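Local atomic coordinates of 2-Keto-3-deoxy-(6-phospho-)gluconate aldolase (Thermoproteus tenax, PDB entry 2R91), a protein that is an aldolase of the dihydrodipicolinate synthetase family, whose members fold as TIM barrels. Residues Arg173-Ser178 / Gly192-Ser197; Lys112-Leu117 / Lys144-Ile149; Ala5-Thr10 / Glu19-His24. All blocks are in the same frame, centred on the assembly; numbering follows the deposited sequence.

Contact 1: Arg173-Ser178 / Gly192-Ser197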
ATOM      1  N   ARG A 173      20.179  -5.338  21.237  1.00 28.26           N
ATOM      2  CA  ARG A 173      20.968  -4.562  20.289  1.00 29.70           C
ATOM      3  C   ARG A 173      20.124  -4.297  19.015  1.00 26.18           C
ATOM      4  O   ARG A 173      19.713  -5.235  18.328  1.00 24.48           O
ATOM      5  CB  ARG A 173      22.231  -5.319  19.913  1.00 31.28           C
ATOM      6  CG  ARG A 173      23.317  -5.377  21.001  1.00 36.07           C
ATOM      7  CD  ARG A 173      24.278  -6.571  20.758  1.00 36.72           C
ATOM      8  NE  ARG A 173      24.947  -6.513  19.443  1.00 43.00           N
ATOM      9  CZ  ARG A 173      25.517  -7.551  18.804  1.00 43.92           C
ATOM     10  NH1 ARG A 173      25.514  -8.775  19.339  1.00 46.08           N
ATOM     11  NH2 ARG A 173      26.098  -7.367  17.619  1.00 44.05           N
ATOM     12  N   VAL A 174      19.891  -3.022  18.710  1.00 23.43           N
ATOM     13  CA  VAL A 174      19.004  -2.605  17.600  1.00 20.59           C
ATOM     14  C   VAL A 174      19.786  -1.853  16.503  1.00 20.93           C
ATOM     15  O   VAL A 174      20.567  -0.935  16.793  1.00 19.89           O
ATOM     16  CB  VAL A 174      17.784  -1.775  18.134  1.00 19.95           C
ATOM     17  CG1 VAL A 174      16.886  -1.324  16.988  1.00 19.70           C
ATOM     18  CG2 VAL A 174      16.976  -2.584  19.161  1.00 18.58           C
ATOM     19  N   TYR A 175      19.592  -2.269  15.249  1.00 19.33           N
ATOM     20  CA  TYR A 175      20.294  -1.754  14.071  1.00 20.27           C
ATOM     21  C   TYR A 175      19.278  -1.418  12.984  1.00 18.95           C
ATOM     22  O   TYR A 175      18.270  -2.121  12.811  1.00 18.05           O
ATOM     23  CB  TYR A 175      21.202  -2.851  13.476  1.00 23.78           C
ATOM     24  CG  TYR A 175      22.194  -3.375  14.478  1.00 25.41           C
ATOM     25  CD1 TYR A 175      23.489  -2.876  14.526  1.00 24.73           C
ATOM     26  CD2 TYR A 175      21.823  -4.324  15.411  1.00 26.51           C
ATOM     27  CE1 TYR A 175      24.396  -3.310  15.472  1.00 25.22           C
ATOM     28  CE2 TYR A 175      22.740  -4.790  16.359  1.00 26.32           C
ATOM     29  CZ  TYR A 175      24.021  -4.279  16.362  1.00 26.13           C
ATOM     30  OH  TYR A 175      24.926  -4.737  17.292  1.00 27.83           O
ATOM     31  N   ASN A 176      19.533  -0.348  12.254  1.00 18.08           N
ATOM     32  CA  ASN A 176      18.720  -0.052  11.081  1.00 18.69           C
ATOM     33  C   ASN A 176      19.472  -0.462   9.817  1.00 18.73           C
ATOM     34  O   ASN A 176      20.699  -0.280   9.723  1.00 19.11           O
ATOM     35  CB  ASN A 176      18.291   1.440  11.046  1.00 18.54           C
ATOM     36  CG  ASN A 176      17.491   1.770   9.809  1.00 17.95           C
ATOM     37  OD1 ASN A 176      18.059   2.003   8.760  1.00 20.45           O
ATOM     38  ND2 ASN A 176      16.170   1.741   9.911  1.00 19.28           N
ATOM     39  N   GLY A 177      18.746  -1.017   8.844  1.00 19.05           N
ATOM     40  CA  GLY A 177      19.388  -1.611   7.654  1.00 18.17           C
ATOM     41  C   GLY A 177      19.273  -0.784   6.372  1.00 20.75           C
ATOM     42  O   GLY A 177      19.705  -1.215   5.299  1.00 21.27           O
ATOM     43  N   SER A 178      18.713   0.418   6.471  1.00 19.61           N
ATOM     44  CA  SER A 178      18.542   1.281   5.296  1.00 20.01           C
ATOM     45  C   SER A 178      19.807   2.129   5.037  1.00 19.34           C
ATOM     46  O   SER A 178      20.298   2.804   5.945  1.00 18.17           O
ATOM     47  CB  SER A 178      17.280   2.151   5.442  1.00 21.37           C
ATOM     48  OG  SER A 178      17.214   3.098   4.368  1.00 25.04           O
ATOM     49  N   GLY A 192      23.787   0.410  16.023  1.00 20.67           N
ATOM     50  CA  GLY A 192      24.608   0.355  14.842  1.00 18.46           C
ATOM     51  C   GLY A 192      23.776   0.362  13.578  1.00 18.13           C
ATOM     52  O   GLY A 192      22.535   0.593  13.601  1.00 18.37           O
ATOM     53  N   VAL A 193      24.460   0.137  12.473  1.00 16.83           N
ATOM     54  CA  VAL A 193      23.821   0.030  11.165  1.00 17.87           C
ATOM     55  C   VAL A 193      24.175  -1.312  10.556  1.00 17.77           C
ATOM     56  O   VAL A 193      25.266  -1.824  10.788  1.00 17.06           O
ATOM     57  CB  VAL A 193      24.283   1.176  10.186  1.00 17.82           C
ATOM     58  CG1 VAL A 193      23.893   2.563  10.775  1.00 17.93           C
ATOM     59  CG2 VAL A 193      25.811   1.148   9.927  1.00 19.41           C
ATOM     60  N   VAL A 194      23.261  -1.852   9.759  1.00 18.29           N
ATOM     61  CA  VAL A 194      23.569  -3.003   8.921  1.00 19.69           C
ATOM     62  C   VAL A 194      23.248  -2.649   7.472  1.00 20.06           C
ATOM     63  O   VAL A 194      22.296  -3.136   6.892  1.00 22.49           O
ATOM     64  CB  VAL A 194      22.761  -4.283   9.338  1.00 20.09           C
ATOM     65  CG1 VAL A 194      23.251  -5.515   8.553  1.00 19.40           C
ATOM     66  CG2 VAL A 194      22.881  -4.552  10.821  1.00 22.77           C
ATOM     67  N   ALA A 195      24.070  -1.812   6.879  1.00 22.21           N
ATOM     68  CA  ALA A 195      23.791  -1.283   5.552  1.00 21.48           C
ATOM     69  C   ALA A 195      24.576  -1.995   4.445  1.00 19.13           C
ATOM     70  O   ALA A 195      25.782  -2.252   4.570  1.00 20.26           O
ATOM     71  CB  ALA A 195      24.062   0.271   5.547  1.00 22.64           C
ATOM     72  N   SER A 196      23.906  -2.248   3.321  1.00 18.14           N
ATOM     73  CA  SER A 196      24.524  -2.906   2.158  1.00 17.80           C
ATOM     74  C   SER A 196      25.783  -2.212   1.657  1.00 17.17           C
ATOM     75  O   SER A 196      26.702  -2.866   1.158  1.00 15.93           O
ATOM     76  CB  SER A 196      23.498  -3.008   1.019  1.00 19.23           C
ATOM     77  OG  SER A 196      23.241  -1.712   0.455  1.00 20.07           O
ATOM     78  N   SER A 197      25.844  -0.880   1.798  1.00 16.53           N
ATOM     79  CA  SER A 197      27.025  -0.132   1.357  1.00 16.72           C
ATOM     80  C   SER A 197      28.306  -0.416   2.168  1.00 17.40           C
ATOM     81  O   SER A 197      29.397  -0.007   1.761  1.00 16.84           O
ATOM     82  CB  SER A 197      26.760   1.393   1.381  1.00 16.40           C
ATOM     83  OG  SER A 197      26.396   1.804   2.677  1.00 17.44           O
TER
HETATM   84  O   HOH W   1      21.011  -1.797   3.145  1.00 31.84           O
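The ring of Y175 meets the backbone of 192-197 at its edge, where V193 N lies near the ring plane, 3.8 Å from CD1. G192 C and V194 CG2 approach the same ring obliquely. R173 NE lies in plane at the phenol end. There two nitrogens of R173 converge on one oxygen: NE donates to Y175 OH at 2.8 Å and NH2 to Y175 OH at 2.9 Å. Y175 OH is also hydrogen-bonded to E2 OE1. Y175 CG sits anti to the carbonyl carbon (chi1 -57°), which lays CD1 and CE1 along G192. G192, a glycine in an extended conformation (phi 166°), lets the ring lie directly against its CA. V194 CG2 packs on Y175 CB at 3.6 Å.

The segments carry the last two strands of the eight-stranded TIM barrel, 173-176 and 192-193, and the loops that follow. A beta-alpha-beta crossover through helix 182-187 joins the strands, which run parallel. V194 N donates to N176 O at 3.0 Å, nearly straight (167°) but from above the carbonyl plane. The bond from N176 N to G192 O is weak.

Beyond the strand, N176 OD1 accepts from S178 N at 2.9 Å, an Asx turn. N176 ND2 is hydrogen-bonded to T162 OG1 and N156 O. A water links the loops: it donates to G177 O and accepts from S196 N at 2.9 Å.

Contact 2: Lys112-Leu117 / Lys144-Ile149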
ATOM      1  N   LYS A 112       5.522 -19.364  16.884  1.00 22.22           N
ATOM      2  CA  LYS A 112       6.095 -20.700  17.041  1.00 22.25           C
ATOM      3  C   LYS A 112       7.430 -20.783  16.325  1.00 20.84           C
ATOM      4  O   LYS A 112       8.396 -21.306  16.884  1.00 21.03           O
ATOM      5  CB  LYS A 112       5.145 -21.797  16.493  1.00 23.72           C
ATOM      6  CG  LYS A 112       5.727 -23.217  16.636  1.00 24.60           C
ATOM      7  CD  LYS A 112       4.683 -24.297  16.369  1.00 26.24           C
ATOM      8  CE  LYS A 112       5.289 -25.720  16.409  1.00 26.86           C
ATOM      9  NZ  LYS A 112       6.036 -25.992  17.669  1.00 30.63           N
ATOM     10  N   TYR A 113       7.482 -20.276  15.093  1.00 19.80           N
ATOM     11  CA  TYR A 113       8.740 -20.210  14.336  1.00 19.71           C
ATOM     12  C   TYR A 113       9.892 -19.601  15.135  1.00 19.98           C
ATOM     13  O   TYR A 113      10.962 -20.208  15.282  1.00 19.27           O
ATOM     14  CB  TYR A 113       8.559 -19.404  13.036  1.00 19.10           C
ATOM     15  CG  TYR A 113       9.862 -19.291  12.250  1.00 19.21           C
ATOM     16  CD1 TYR A 113      10.365 -20.400  11.533  1.00 18.58           C
ATOM     17  CD2 TYR A 113      10.611 -18.095  12.246  1.00 17.73           C
ATOM     18  CE1 TYR A 113      11.562 -20.326  10.816  1.00 18.63           C
ATOM     19  CE2 TYR A 113      11.777 -17.999  11.542  1.00 17.94           C
ATOM     20  CZ  TYR A 113      12.266 -19.118  10.824  1.00 20.57           C
ATOM     21  OH  TYR A 113      13.441 -19.024  10.112  1.00 19.66           O
ATOM     22  N   PHE A 114       9.692 -18.377  15.622  1.00 19.51           N
ATOM     23  CA  PHE A 114      10.745 -17.708  16.399  1.00 19.68           C
ATOM     24  C   PHE A 114      11.013 -18.394  17.722  1.00 20.25           C
ATOM     25  O   PHE A 114      12.149 -18.541  18.094  1.00 21.32           O
ATOM     26  CB  PHE A 114      10.450 -16.195  16.601  1.00 19.11           C
ATOM     27  CG  PHE A 114      10.726 -15.366  15.356  1.00 17.96           C
ATOM     28  CD1 PHE A 114      12.018 -15.021  15.018  1.00 19.03           C
ATOM     29  CD2 PHE A 114       9.687 -14.934  14.549  1.00 18.51           C
ATOM     30  CE1 PHE A 114      12.305 -14.273  13.870  1.00 18.47           C
ATOM     31  CE2 PHE A 114       9.951 -14.194  13.399  1.00 18.67           C
ATOM     32  CZ  PHE A 114      11.280 -13.854  13.063  1.00 17.52           C
ATOM     33  N   ARG A 115       9.985 -18.857  18.412  1.00 21.71           N
ATOM     34  CA  ARG A 115      10.246 -19.523  19.702  1.00 24.88           C
ATOM     35  C   ARG A 115      11.026 -20.835  19.537  1.00 24.63           C
ATOM     36  O   ARG A 115      11.938 -21.131  20.308  1.00 24.43           O
ATOM     37  CB  ARG A 115       8.945 -19.721  20.463  1.00 25.50           C
ATOM     38  CG  ARG A 115       8.451 -18.383  21.002  1.00 28.25           C
ATOM     39  CD  ARG A 115       7.029 -18.449  21.445  1.00 30.61           C
ATOM     40  NE  ARG A 115       6.570 -17.175  21.995  1.00 32.60           N
ATOM     41  CZ  ARG A 115       5.291 -16.878  22.215  1.00 34.41           C
ATOM     42  NH1 ARG A 115       4.343 -17.763  21.902  1.00 34.78           N
ATOM     43  NH2 ARG A 115       4.951 -15.701  22.745  1.00 33.85           N
ATOM     44  N   ASP A 116      10.709 -21.592  18.497  1.00 24.48           N
ATOM     45  CA  ASP A 116      11.491 -22.777  18.182  1.00 25.30           C
ATOM     46  C   ASP A 116      12.959 -22.466  17.891  1.00 24.92           C
ATOM     47  O   ASP A 116      13.868 -23.212  18.265  1.00 23.92           O
ATOM     48  CB  ASP A 116      10.883 -23.496  16.992  1.00 26.67           C
ATOM     49  CG  ASP A 116       9.676 -24.310  17.373  1.00 29.31           C
ATOM     50  OD1 ASP A 116       9.296 -24.298  18.569  1.00 30.50           O
ATOM     51  OD2 ASP A 116       9.098 -24.943  16.475  1.00 29.88           O
ATOM     52  N   LEU A 117      13.206 -21.365  17.190  1.00 24.28           N
ATOM     53  CA  LEU A 117      14.577 -20.954  16.940  1.00 24.66           C
ATOM     54  C   LEU A 117      15.312 -20.621  18.236  1.00 24.32           C
ATOM     55  O   LEU A 117      16.464 -21.049  18.456  1.00 25.54           O
ATOM     56  CB  LEU A 117      14.556 -19.718  16.044  1.00 25.58           C
ATOM     57  CG  LEU A 117      15.469 -19.645  14.843  1.00 28.12           C
ATOM     58  CD1 LEU A 117      15.599 -21.016  14.137  1.00 27.07           C
ATOM     59  CD2 LEU A 117      14.912 -18.554  13.885  1.00 25.57           C
ATOM     60  N   LYS A 144       8.545  -7.999  21.295  1.00 25.64           N
ATOM     61  CA  LYS A 144       8.533  -8.170  22.748  1.00 27.51           C
ATOM     62  C   LYS A 144       7.655  -9.352  23.152  1.00 27.53           C
ATOM     63  O   LYS A 144       8.053 -10.151  24.011  1.00 26.98           O
ATOM     64  CB  LYS A 144       8.030  -6.896  23.457  1.00 28.28           C
ATOM     65  CG  LYS A 144       8.039  -7.013  24.993  1.00 29.24           C
ATOM     66  CD  LYS A 144       7.430  -5.789  25.681  1.00 29.89           C
ATOM     67  CE  LYS A 144       7.567  -5.893  27.225  1.00 31.98           C
ATOM     68  NZ  LYS A 144       6.778  -4.811  27.905  1.00 34.62           N
ATOM     69  N   GLU A 145       6.476  -9.438  22.529  1.00 29.75           N
ATOM     70  CA  GLU A 145       5.479 -10.524  22.734  1.00 33.24           C
ATOM     71  C   GLU A 145       6.049 -11.921  22.439  1.00 32.94           C
ATOM     72  O   GLU A 145       5.533 -12.922  22.964  1.00 34.15           O
ATOM     73  CB  GLU A 145       4.168 -10.280  21.917  1.00 34.03           C
ATOM     74  CG  GLU A 145       3.165  -9.222  22.536  1.00 39.29           C
ATOM     75  CD  GLU A 145       2.059  -8.587  21.578  1.00 40.35           C
ATOM     76  OE1 GLU A 145       2.245  -8.399  20.330  1.00 42.90           O
ATOM     77  OE2 GLU A 145       0.983  -8.212  22.109  1.00 43.59           O
ATOM     78  N   LEU A 146       7.108 -12.006  21.622  1.00 30.54           N
ATOM     79  CA  LEU A 146       7.748 -13.299  21.332  1.00 29.33           C
ATOM     80  C   LEU A 146       8.498 -13.821  22.537  1.00 30.76           C
ATOM     81  O   LEU A 146       8.592 -15.036  22.743  1.00 31.16           O
ATOM     82  CB  LEU A 146       8.708 -13.217  20.140  1.00 26.91           C
ATOM     83  CG  LEU A 146       8.096 -12.912  18.785  1.00 27.14           C
ATOM     84  CD1 LEU A 146       9.213 -12.715  17.739  1.00 25.19           C
ATOM     85  CD2 LEU A 146       7.125 -14.034  18.360  1.00 26.09           C
ATOM     86  N   GLY A 147       9.046 -12.902  23.325  1.00 31.17           N
ATOM     87  CA  GLY A 147       9.677 -13.245  24.605  1.00 31.74           C
ATOM     88  C   GLY A 147      11.114 -13.768  24.618  1.00 32.69           C
ATOM     89  O   GLY A 147      11.579 -14.248  25.659  1.00 33.90           O
ATOM     90  N   CYS A 148      11.824 -13.714  23.492  1.00 30.77           N
ATOM     91  CA  CYS A 148      13.173 -14.288  23.443  1.00 30.85           C
ATOM     92  C   CYS A 148      14.142 -13.565  22.481  1.00 29.42           C
ATOM     93  O   CYS A 148      15.278 -14.005  22.261  1.00 29.85           O
ATOM     94  CB  CYS A 148      13.110 -15.784  23.098  1.00 32.27           C
ATOM     95  SG  CYS A 148      12.486 -16.119  21.435  1.00 34.01           S
ATOM     96  N   ILE A 149      13.694 -12.456  21.919  1.00 28.15           N
ATOM     97  CA  ILE A 149      14.487 -11.734  20.929  1.00 26.79           C
ATOM     98  C   ILE A 149      15.507 -10.883  21.666  1.00 26.70           C
ATOM     99  O   ILE A 149      15.142 -10.162  22.584  1.00 26.08           O
ATOM    100  CB  ILE A 149      13.554 -10.836  20.065  1.00 26.80           C
ATOM    101  CG1 ILE A 149      12.540 -11.694  19.259  1.00 26.00           C
ATOM    102  CG2 ILE A 149      14.356  -9.933  19.144  1.00 25.46           C
ATOM    103  CD1 ILE A 149      13.179 -12.750  18.369  1.00 24.66           C
TER
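R115 leaves helix 107-120 with CG anti to the carbonyl carbon (chi1 -73°) and then runs extended to NE. This carries its guanidinium across to the last turn of helix 140-146. F114, one residue earlier, has CG in the same position (chi1 -76°). Its CB points toward 144-149.

R115 NE donates to L146 O at 3.0 Å. The bond is almost straight (177°). It lies in both the guanidinium plane and the carbonyl plane, on a lone pair of the oxygen. R115 NH2 reaches E145 O at 2.8 Å, but the angle is poor and this bond is weak. Both oxygens lie at the guanidinium edge.

Next to the arginine, the contact is apolar. L146 CG is anti to its carbonyl carbon, and the extended second torsion brings CD1 obliquely against F114. L146 CD1 is 3.9 Å from F114 CB and equally near CG and CD2. I149 CD1 meets F114 CD1 more loosely, at 4.2 Å. One face of the F114 ring carries Y113 CD2 over its centre. L127 of strand 125-129 touches both F114 and I149.

G147 is the first residue after the helix to leave helical angles, with positive phi. C148 then points its CB at helix 107-120, with SG between the backbone N and the carbonyl carbon. SG forms a disulfide with C118, one turn after F114. The contact thus ties two outer helices of the TIM barrel together.

The carbonyls of E145 and L146 lie at the C-terminal end of the helix, the negative end of its dipole. The positive guanidinium is probably favoured there, and the disulfide adds a covalent link beside it.

Contact 3: Ala5-Thr10 / Glu19-His24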
ATOM      1  N   ALA A   5      28.247  -5.430   8.237  1.00 16.88           N
ATOM      2  CA  ALA A   5      28.098  -5.615   6.805  1.00 16.99           C
ATOM      3  C   ALA A   5      27.202  -6.819   6.477  1.00 19.07           C
ATOM      4  O   ALA A   5      27.546  -7.943   6.827  1.00 19.69           O
ATOM      5  CB  ALA A   5      29.448  -5.790   6.165  1.00 17.51           C
ATOM      6  N   PRO A   6      26.066  -6.585   5.772  1.00 18.68           N
ATOM      7  CA  PRO A   6      25.272  -7.698   5.240  1.00 17.19           C
ATOM      8  C   PRO A   6      26.011  -8.075   3.964  1.00 17.80           C
ATOM      9  O   PRO A   6      25.765  -7.528   2.868  1.00 16.69           O
ATOM     10  CB  PRO A   6      23.882  -7.060   4.988  1.00 17.23           C
ATOM     11  CG  PRO A   6      24.238  -5.581   4.587  1.00 18.05           C
ATOM     12  CD  PRO A   6      25.535  -5.251   5.364  1.00 19.05           C
ATOM     13  N   VAL A   7      26.974  -8.982   4.122  1.00 16.39           N
ATOM     14  CA  VAL A   7      27.965  -9.260   3.106  1.00 15.61           C
ATOM     15  C   VAL A   7      27.376  -9.956   1.892  1.00 16.19           C
ATOM     16  O   VAL A   7      26.454 -10.779   2.018  1.00 15.07           O
ATOM     17  CB  VAL A   7      29.146 -10.054   3.730  1.00 16.62           C
ATOM     18  CG1 VAL A   7      28.694 -11.498   4.101  1.00 15.83           C
ATOM     19  CG2 VAL A   7      30.368 -10.030   2.809  1.00 18.68           C
ATOM     20  N   ILE A   8      27.888  -9.601   0.709  1.00 15.76           N
ATOM     21  CA  ILE A   8      27.499 -10.294  -0.509  1.00 16.67           C
ATOM     22  C   ILE A   8      27.993 -11.749  -0.489  1.00 18.14           C
ATOM     23  O   ILE A   8      29.038 -12.052   0.070  1.00 18.49           O
ATOM     24  CB  ILE A   8      28.049  -9.597  -1.791  1.00 16.85           C
ATOM     25  CG1 ILE A   8      29.556  -9.341  -1.659  1.00 18.06           C
ATOM     26  CG2 ILE A   8      27.270  -8.267  -2.075  1.00 16.86           C
ATOM     27  CD1 ILE A   8      30.245  -8.841  -2.937  1.00 17.59           C
ATOM     28  N   THR A   9      27.249 -12.618  -1.164  1.00 18.34           N
ATOM     29  CA  THR A   9      27.637 -13.986  -1.371  1.00 18.73           C
ATOM     30  C   THR A   9      28.280 -14.066  -2.772  1.00 18.48           C
ATOM     31  O   THR A   9      27.629 -13.815  -3.779  1.00 18.05           O
ATOM     32  CB  THR A   9      26.398 -14.880  -1.269  1.00 18.45           C
ATOM     33  OG1 THR A   9      25.815 -14.755   0.037  1.00 18.85           O
ATOM     34  CG2 THR A   9      26.760 -16.332  -1.559  1.00 19.84           C
ATOM     35  N   THR A  10      29.564 -14.407  -2.818  1.00 19.75           N
ATOM     36  CA  THR A  10      30.372 -14.274  -4.030  1.00 21.95           C
ATOM     37  C   THR A  10      30.372 -15.580  -4.846  1.00 24.13           C
ATOM     38  O   THR A  10      31.169 -16.478  -4.539  1.00 24.56           O
ATOM     39  CB  THR A  10      31.834 -13.913  -3.683  1.00 22.79           C
ATOM     40  OG1 THR A  10      32.333 -14.864  -2.732  1.00 23.74           O
ATOM     41  CG2 THR A  10      31.972 -12.497  -3.024  1.00 22.82           C
ATOM     42  N   GLU A  19      37.379 -18.044  -1.860  1.00 34.45           N
ATOM     43  CA  GLU A  19      38.573 -17.209  -1.937  1.00 35.45           C
ATOM     44  C   GLU A  19      38.173 -15.757  -2.216  1.00 33.57           C
ATOM     45  O   GLU A  19      38.672 -14.839  -1.573  1.00 32.94           O
ATOM     46  CB  GLU A  19      39.558 -17.701  -3.001  1.00 38.13           C
ATOM     47  CG  GLU A  19      40.315 -18.986  -2.598  1.00 44.16           C
ATOM     48  CD  GLU A  19      39.459 -20.255  -2.724  1.00 47.00           C
ATOM     49  OE1 GLU A  19      39.270 -20.961  -1.691  1.00 48.51           O
ATOM     50  OE2 GLU A  19      38.968 -20.541  -3.857  1.00 49.44           O
ATOM     51  N   LEU A  20      37.293 -15.553  -3.193  1.00 30.98           N
ATOM     52  CA  LEU A  20      36.735 -14.195  -3.412  1.00 28.81           C
ATOM     53  C   LEU A  20      36.083 -13.677  -2.115  1.00 26.26           C
ATOM     54  O   LEU A  20      36.320 -12.545  -1.710  1.00 27.08           O
ATOM     55  CB  LEU A  20      35.735 -14.187  -4.558  1.00 27.03           C
ATOM     56  CG  LEU A  20      36.267 -14.440  -5.951  1.00 28.65           C
ATOM     57  CD1 LEU A  20      35.111 -14.392  -6.933  1.00 27.46           C
ATOM     58  CD2 LEU A  20      37.379 -13.408  -6.321  1.00 28.50           C
ATOM     59  N   PHE A  21      35.304 -14.523  -1.452  1.00 25.03           N
ATOM     60  CA  PHE A  21      34.577 -14.131  -0.239  1.00 25.43           C
ATOM     61  C   PHE A  21      35.504 -13.703   0.903  1.00 26.79           C
ATOM     62  O   PHE A  21      35.278 -12.679   1.559  1.00 25.49           O
ATOM     63  CB  PHE A  21      33.650 -15.271   0.200  1.00 25.55           C
ATOM     64  CG  PHE A  21      32.775 -14.939   1.364  1.00 25.50           C
ATOM     65  CD1 PHE A  21      31.571 -14.261   1.179  1.00 24.91           C
ATOM     66  CD2 PHE A  21      33.148 -15.299   2.658  1.00 25.88           C
ATOM     67  CE1 PHE A  21      30.756 -13.941   2.257  1.00 24.97           C
ATOM     68  CE2 PHE A  21      32.339 -14.992   3.744  1.00 25.77           C
ATOM     69  CZ  PHE A  21      31.128 -14.305   3.538  1.00 26.09           C
ATOM     70  N   ALA A  22      36.550 -14.493   1.137  1.00 26.34           N
ATOM     71  CA  ALA A  22      37.510 -14.230   2.203  1.00 26.91           C
ATOM     72  C   ALA A  22      38.297 -12.965   1.959  1.00 25.71           C
ATOM     73  O   ALA A  22      38.543 -12.238   2.892  1.00 25.63           O
ATOM     74  CB  ALA A  22      38.517 -15.430   2.355  1.00 26.87           C
ATOM     75  N   ASN A  23      38.734 -12.741   0.725  1.00 25.14           N
ATOM     76  CA  ASN A  23      39.463 -11.535   0.393  1.00 26.90           C
ATOM     77  C   ASN A  23      38.571 -10.327   0.691  1.00 25.43           C
ATOM     78  O   ASN A  23      39.001  -9.372   1.341  1.00 24.72           O
ATOM     79  CB  ASN A  23      39.857 -11.533  -1.090  1.00 29.34           C
ATOM     80  CG  ASN A  23      40.509 -10.220  -1.532  1.00 32.40           C
ATOM     81  OD1 ASN A  23      41.657  -9.942  -1.187  1.00 32.90           O
ATOM     82  ND2 ASN A  23      39.779  -9.414  -2.317  1.00 31.47           N
ATOM     83  N   HIS A  24      37.326 -10.403   0.223  1.00 23.79           N
ATOM     84  CA  HIS A  24      36.344  -9.297   0.412  1.00 21.99           C
ATOM     85  C   HIS A  24      36.088  -9.053   1.896  1.00 21.65           C
ATOM     86  O   HIS A  24      36.198  -7.946   2.377  1.00 22.04           O
ATOM     87  CB  HIS A  24      35.031  -9.637  -0.310  1.00 19.67           C
ATOM     88  CG  HIS A  24      33.947  -8.601  -0.123  1.00 20.91           C
ATOM     89  ND1 HIS A  24      34.119  -7.279  -0.479  1.00 20.85           N
ATOM     90  CD2 HIS A  24      32.682  -8.701   0.361  1.00 19.51           C
ATOM     91  CE1 HIS A  24      33.005  -6.604  -0.208  1.00 20.55           C
ATOM     92  NE2 HIS A  24      32.120  -7.443   0.299  1.00 20.28           N
TER
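H24 and F21 both leave helix 18-30 with CG anti to the backbone N (chi1 177° and -175°), and they face 5-10 with different parts of their rings. F21 offers its edge. V7 CG1 sits there, 3.7 Å from F21 CE1, with I8 O 3.4 Å from the same atom. H24 offers both an edge and a face. V7 CG2 comes to the edge, 3.6 Å from H24 CD2, and the two side chains run antiparallel alongside one another.

I8 has CG1 between the backbone N and the carbonyl carbon (chi1 51°), and CD1 extends over one face of H24. This is a CH-pi contact: I8 CD1 is 4.3 Å from the centroid of the H24 ring, off centre. T10 places OG1 in the same way; T10 OG1 lies 3.2 Å from F21 CB and hydrogen-bonds to D17 O.

The contact seats the first helix of the TIM barrel against the chain leaving the first strand. H24 ND1 bonds to Y253 OH and NE2 to N199 OD1, which should fix the rotation of the imidazole. I8 O and T10 N are buried without a hydrogen-bond partner in the model, a probable desolvation cost set against the bonds of H24.

In the fold
All three contacts belong to one TIM barrel. Along the chain they follow one another without overlap: contact 3, contact 2, contact 1. Contacts 1 and 3 meet where the barrel closes: strands 192-193 and 2-6 are neighbours in the sheet, and A195 O packs on P6 CD at 3.1 Å. Their centres are about 18 Å apart. The centre of contact 2 is about 21 Å from that of contact 1 and 30 Å from that of contact 3. Strand 149-154, which begins at the end of contact 2, pairs with strand 173-176 of contact 1. Contacts 1 and 3 thus lie at the barrel's closure, while contact 2 fastens outer helices across the chain's centre from contact 3.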